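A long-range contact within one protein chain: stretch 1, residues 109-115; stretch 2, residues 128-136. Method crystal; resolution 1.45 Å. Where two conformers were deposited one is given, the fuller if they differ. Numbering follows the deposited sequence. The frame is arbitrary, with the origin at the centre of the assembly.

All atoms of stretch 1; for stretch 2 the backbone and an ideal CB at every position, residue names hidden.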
ATOM      1  N   LEU A 109       6.381  -0.237  -1.093  1.00  9.43           N
ATOM      2  CA  LEU A 109       5.359  -1.128  -1.631  1.00  9.92           C
ATOM      3  C   LEU A 109       5.951  -2.138  -2.620  1.00 10.07           C
ATOM      4  O   LEU A 109       5.608  -3.331  -2.574  1.00 10.51           O
ATOM      5  CB  LEU A 109       4.286  -0.279  -2.339  1.00 10.42           C
ATOM      6  CG  LEU A 109       3.144  -1.023  -3.066  1.00 10.01           C
ATOM      7  CD1 LEU A 109       2.441  -2.062  -2.217  1.00 12.58           C
ATOM      8  CD2 LEU A 109       2.143   0.015  -3.514  1.00 12.39           C
ATOM      9  N   LEU A 110       6.859  -1.680  -3.489  1.00 10.34           N
ATOM     10  CA  LEU A 110       7.496  -2.590  -4.443  1.00 10.27           C
ATOM     11  C   LEU A 110       8.387  -3.626  -3.744  1.00 10.58           C
ATOM     12  O   LEU A 110       8.563  -4.741  -4.255  1.00 11.46           O
ATOM     13  CB  LEU A 110       8.240  -1.822  -5.564  1.00 11.52           C
ATOM     14  CG  LEU A 110       7.251  -1.019  -6.425  1.00 12.80           C
ATOM     15  CD1 LEU A 110       7.995   0.013  -7.230  1.00 13.40           C
ATOM     16  CD2 LEU A 110       6.442  -1.921  -7.340  1.00 14.03           C
ATOM     17  N   ARG A 111       8.827  -3.309  -2.520  1.00 10.60           N
ATOM     18  CA  ARG A 111       9.622  -4.241  -1.723  1.00 10.50           C
ATOM     19  C   ARG A 111       8.767  -4.915  -0.634  1.00 10.53           C
ATOM     20  O   ARG A 111       9.265  -5.320   0.417  1.00 10.93           O
ATOM     21  CB  ARG A 111      10.844  -3.543  -1.135  1.00 11.34           C
ATOM     22  CG  ARG A 111      11.823  -3.053  -2.184  1.00 13.03           C
ATOM     23  CD  ARG A 111      13.058  -2.456  -1.526  1.00 14.43           C
ATOM     24  NE  ARG A 111      13.918  -1.883  -2.553  1.00 16.57           N
ATOM     25  CZ  ARG A 111      15.137  -1.422  -2.302  1.00 16.07           C
ATOM     26  NH1 ARG A 111      15.630  -1.520  -1.059  1.00 16.72           N
ATOM     27  NH2 ARG A 111      15.852  -0.940  -3.323  1.00 17.14           N
ATOM     28  N   ALA A 112       7.453  -5.110  -0.915  1.00  9.91           N
ATOM     29  CA  ALA A 112       6.529  -5.602   0.108  1.00  9.34           C
ATOM     30  C   ALA A 112       6.820  -7.024   0.635  1.00 10.63           C
ATOM     31  O   ALA A 112       6.259  -7.389   1.669  1.00 11.55           O
ATOM     32  CB  ALA A 112       5.094  -5.588  -0.422  1.00 10.21           C
ATOM     33  N   SER A 113       7.625  -7.824  -0.110  1.00 10.77           N
ATOM     34  CA  SER A 113       7.782  -9.229   0.271  1.00 10.95           C
ATOM     35  C   SER A 113       8.831  -9.470   1.348  1.00 11.57           C
ATOM     36  O   SER A 113       8.961 -10.607   1.791  1.00 13.45           O
ATOM     37  CB  SER A 113       8.058 -10.074  -0.963  1.00 11.30           C
ATOM     38  OG  SER A 113       6.951  -9.975  -1.890  1.00 11.69           O
ATOM     39  N   CYS A 114       9.500  -8.418   1.828  1.00 12.06           N
ATOM     40  CA  CYS A 114      10.348  -8.548   3.011  1.00 13.16           C
ATOM     41  C   CYS A 114       9.922  -7.530   4.044  1.00 12.84           C
ATOM     42  O   CYS A 114       9.193  -6.594   3.725  1.00 12.94           O
ATOM     43  CB  CYS A 114      11.805  -8.262   2.668  1.00 15.85           C
ATOM     44  SG  CYS A 114      12.516  -9.555   1.636  1.00 19.21           S
ATOM     45  N   GLY A 115      10.376  -7.708   5.284  1.00 11.57           N
ATOM     46  CA  GLY A 115      10.049  -6.796   6.353  1.00 12.43           C
ATOM     47  C   GLY A 115      10.552  -5.367   6.117  1.00 10.06           C
ATOM     48  O   GLY A 115      11.279  -5.054   5.158  1.00 11.81           O
ATOM     49  N   UNK A 128      16.734 -10.093  -3.900  1.00 24.23           N
ATOM     50  CA  UNK A 128      15.789 -10.249  -5.023  1.00 22.87           C
ATOM     51  C   UNK A 128      14.366 -10.689  -4.579  1.00 18.90           C
ATOM     52  O   UNK A 128      13.347 -10.288  -5.189  1.00 19.95           O
ATOM     53  CB  UNK A 128      16.349 -11.273  -6.012  1.00 22.87           C
ATOM     54  N   UNK A 129      14.317 -11.474  -3.504  0.70 18.56           N
ATOM     55  CA  UNK A 129      13.049 -12.036  -2.985  0.70 18.28           C
ATOM     56  C   UNK A 129      12.155 -10.978  -2.342  0.70 15.17           C
ATOM     57  O   UNK A 129      11.006 -11.237  -2.018  0.70 14.93           O
ATOM     58  CB  UNK A 129      13.343 -13.134  -1.961  0.70 18.28           C
ATOM     59  N   UNK A 130      12.688  -9.787  -2.160  1.00 14.02           N
ATOM     60  CA  UNK A 130      11.916  -8.728  -1.525  1.00 14.13           C
ATOM     61  C   UNK A 130      10.985  -8.019  -2.502  1.00 12.02           C
ATOM     62  O   UNK A 130      10.008  -7.387  -2.054  1.00 12.71           O
ATOM     63  CB  UNK A 130      12.860  -7.710  -0.882  1.00 14.13           C
ATOM     64  N   UNK A 131      11.252  -8.139  -3.798  1.00 11.23           N
ATOM     65  CA  UNK A 131      10.525  -7.373  -4.805  1.00 11.30           C
ATOM     66  C   UNK A 131       9.291  -8.129  -5.232  1.00 11.87           C
ATOM     67  O   UNK A 131       9.379  -9.119  -5.944  1.00 12.02           O
ATOM     68  CB  UNK A 131      11.412  -7.073  -6.015  1.00 11.30           C
ATOM     69  N   UNK A 132       8.133  -7.661  -4.755  1.00 11.62           N
ATOM     70  CA  UNK A 132       6.874  -8.368  -4.976  1.00 11.54           C
ATOM     71  C   UNK A 132       6.637  -8.705  -6.464  1.00 11.70           C
ATOM     72  O   UNK A 132       6.244  -9.857  -6.804  1.00 11.31           O
ATOM     73  CB  UNK A 132       5.714  -7.524  -4.445  1.00 11.54           C
ATOM     74  N   UNK A 133       6.819  -7.727  -7.339  1.00 12.17           N
ATOM     75  CA  UNK A 133       6.562  -7.916  -8.766  1.00 12.01           C
ATOM     76  C   UNK A 133       7.583  -8.848  -9.410  1.00 13.45           C
ATOM     77  O   UNK A 133       7.244  -9.544 -10.376  1.00 14.68           O
ATOM     78  CB  UNK A 133       6.568  -6.565  -9.485  1.00 12.01           C
ATOM     79  N   UNK A 134       8.807  -8.903  -8.865  1.00 13.59           N
ATOM     80  CA  UNK A 134       9.787  -9.874  -9.384  0.70 14.44           C
ATOM     81  C   UNK A 134       9.427 -11.283  -8.987  1.00 13.72           C
ATOM     82  O   UNK A 134       9.583 -12.215  -9.785  1.00 15.69           O
ATOM     83  CB  UNK A 134      11.195  -9.545  -8.883  0.70 14.44           C
ATOM     84  N   UNK A 135       8.938 -11.448  -7.759  1.00 12.83           N
ATOM     85  CA  UNK A 135       8.452 -12.743  -7.296  1.00 12.90           C
ATOM     86  C   UNK A 135       7.333 -13.209  -8.223  1.00 12.76           C
ATOM     87  O   UNK A 135       7.282 -14.387  -8.592  1.00 15.14           O
ATOM     88  CB  UNK A 135       7.965 -12.664  -5.848  1.00 12.90           C
ATOM     89  N   UNK A 136       6.440 -12.293  -8.607  1.00 12.06           N
ATOM     90  CA  UNK A 136       5.367 -12.684  -9.518  1.00 12.54           C
ATOM     91  C   UNK A 136       5.862 -12.935 -10.935  1.00 13.62           C
ATOM     92  O   UNK A 136       5.418 -13.906 -11.589  1.00 13.98           O
ATOM     93  CB  UNK A 136       4.283 -11.604  -9.539  1.00 12.54           C
TER

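Position 128 opens a 3-10 segment, with CA-to-CB directed away and no atom of stretch 1 within 5.5 Å of its ideal CB. Stretch 1 sets no requirement here, so it leaves the choice open to almost any residue. It is Asn128, which makes no contact.

At 129 the bond points sideways, and the ideal CB lies 5.1 Å from Cys114 SG. A medium or long chain could graze that sulfur without being held by it. The residue is Glu129, whose CG packs 4.1 Å from Cys114 SG.

Position 130 is the most constrained. Its ideal CB is 3.1 Å from Cys114 SG, too short for an ordinary nonbonded contact but right for a carbon one bond beyond a disulfide. Glycine would avoid the crowding; among side chains, cysteine is strongly indicated. Cys130 SG bonds Cys114 SG at 2.1 Å, with chi3 of -81° and both chi1 angles in m. The backbone adds a second tie at the type I turn from Arg111 to Cys114: Ser113 N donates to Cys130 O at 3.1 Å.

Position 131 precedes a helix, and its CA-to-CB bond points away overall, although the ideal CB is 4.1 Å from Leu110 O. Because 131 directly precedes the helix, an N-cap residue would be plausible; and because the extended Arg111 chain passes nearby, so would a long or aromatic side chain turning back. Tyr131, with chi1 m, does the latter: Arg111 CG lies over one face of its ring, and its OH sits over one face of the guanidinium, 3.2 Å from Arg111 NH2 at an angle too poor for a hydrogen bond.

At 132 the bond points toward stretch 1, with the ideal CB 3.8 Å from Ser113 OG and 4.5 Å from Ala112 CB. A medium aliphatic residue fits, though a small polar one could address the hydroxyl. Leu132 brings CD2 to 4.4 Å from Ala112 CB, while its N donates to Leu110 O at 3.0 Å.

Position 133 points sideways, its ideal CB 5.1 Å from Leu110 CD2, favouring a large apolar chain. Phe133 CD1 reaches 3.6 Å from Leu110 CD2. Water 1 links the backbones, donating to Leu110 O (2.7 Å) and accepting from Phe133 N (2.8 Å).

At 134 the CA-to-CB bond points sideways and nothing of stretch 1 lies within 5.5 Å of the ideal CB, so stretch 1 allows many kinds of side chain; Asp134 makes no contact with it.

At 135 the bond points toward stretch 1, with Ser113 OG 4.9 Å from the ideal CB, so a polar chain is reasonable. Asn135 ND2 comes within 3.2 Å of Ser113 OG and donates to Glu129 O at 2.8 Å.

Position 136 is out of reach of stretch 1, which therefore does not restrict it; it is Leu136.

Stretch 2, residues 128-136: NECYLFDNL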
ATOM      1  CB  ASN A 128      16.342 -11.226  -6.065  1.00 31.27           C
ATOM      2  CG  ASN A 128      17.414 -10.596  -6.926  1.00 40.24           C
ATOM      3  OD1 ASN A 128      17.270  -9.458  -7.400  1.00 45.52           O
ATOM      4  ND2 ASN A 128      18.503 -11.329  -7.138  1.00 53.43           N
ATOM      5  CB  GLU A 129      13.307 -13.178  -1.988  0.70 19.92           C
ATOM      6  CG  GLU A 129      13.809 -12.755  -0.610  0.70 24.92           C
ATOM      7  CD  GLU A 129      14.638 -13.827   0.098  0.70 28.32           C
ATOM      8  OE1 GLU A 129      14.790 -14.943  -0.447  0.70 37.81           O
ATOM      9  OE2 GLU A 129      15.129 -13.551   1.212  0.70 32.58           O
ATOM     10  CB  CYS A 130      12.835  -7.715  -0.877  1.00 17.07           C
ATOM     11  SG  CYS A 130      13.874  -8.434   0.424  1.00 21.66           S
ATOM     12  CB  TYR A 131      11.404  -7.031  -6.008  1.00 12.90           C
ATOM     13  CG  TYR A 131      12.596  -6.168  -5.665  1.00 13.68           C
ATOM     14  CD1 TYR A 131      13.755  -6.738  -5.119  1.00 15.15           C
ATOM     15  CD2 TYR A 131      12.566  -4.793  -5.897  1.00 15.65           C
ATOM     16  CE1 TYR A 131      14.863  -5.952  -4.819  1.00 16.84           C
ATOM     17  CE2 TYR A 131      13.678  -3.997  -5.584  1.00 17.08           C
ATOM     18  CZ  TYR A 131      14.821  -4.606  -5.079  1.00 17.47           C
ATOM     19  OH  TYR A 131      15.940  -3.854  -4.748  1.00 21.09           O
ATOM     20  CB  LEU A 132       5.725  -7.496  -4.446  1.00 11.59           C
ATOM     21  CG  LEU A 132       4.292  -7.983  -4.714  1.00 11.81           C
ATOM     22  CD1 LEU A 132       4.072  -9.326  -3.987  1.00 14.81           C
ATOM     23  CD2 LEU A 132       3.308  -6.888  -4.255  1.00 14.80           C
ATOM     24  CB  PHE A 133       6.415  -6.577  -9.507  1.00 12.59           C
ATOM     25  CG  PHE A 133       5.127  -5.877  -9.185  1.00 12.14           C
ATOM     26  CD1 PHE A 133       4.997  -5.108  -8.030  1.00 13.32           C
ATOM     27  CD2 PHE A 133       4.030  -6.017 -10.031  1.00 13.75           C
ATOM     28  CE1 PHE A 133       3.782  -4.487  -7.723  1.00 13.74           C
ATOM     29  CE2 PHE A 133       2.821  -5.385  -9.748  1.00 15.06           C
ATOM     30  CZ  PHE A 133       2.688  -4.633  -8.595  1.00 13.13           C
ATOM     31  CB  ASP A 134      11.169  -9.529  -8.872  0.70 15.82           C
ATOM     32  CG  ASP A 134      11.787  -8.385  -9.629  0.70 20.56           C
ATOM     33  OD1 ASP A 134      11.285  -8.023 -10.731  0.70 25.13           O
ATOM     34  OD2 ASP A 134      12.799  -7.847  -9.123  0.70 23.13           O
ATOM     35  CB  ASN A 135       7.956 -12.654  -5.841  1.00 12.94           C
ATOM     36  CG  ASN A 135       9.101 -12.425  -4.849  1.00 13.83           C
ATOM     37  OD1 ASN A 135      10.235 -12.881  -5.071  1.00 17.48           O
ATOM     38  ND2 ASN A 135       8.826 -11.722  -3.771  1.00 13.66           N
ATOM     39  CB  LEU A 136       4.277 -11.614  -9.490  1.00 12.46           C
ATOM     40  CG  LEU A 136       3.584 -11.532  -8.133  1.00 12.07           C
ATOM     41  CD1 LEU A 136       2.726 -10.268  -8.125  1.00 13.85           C
ATOM     42  CD2 LEU A 136       2.746 -12.789  -7.825  1.00 14.16           C
TER
HETATM   43  O   HOH W   1       8.317  -5.381  -6.909  1.00 14.24           O
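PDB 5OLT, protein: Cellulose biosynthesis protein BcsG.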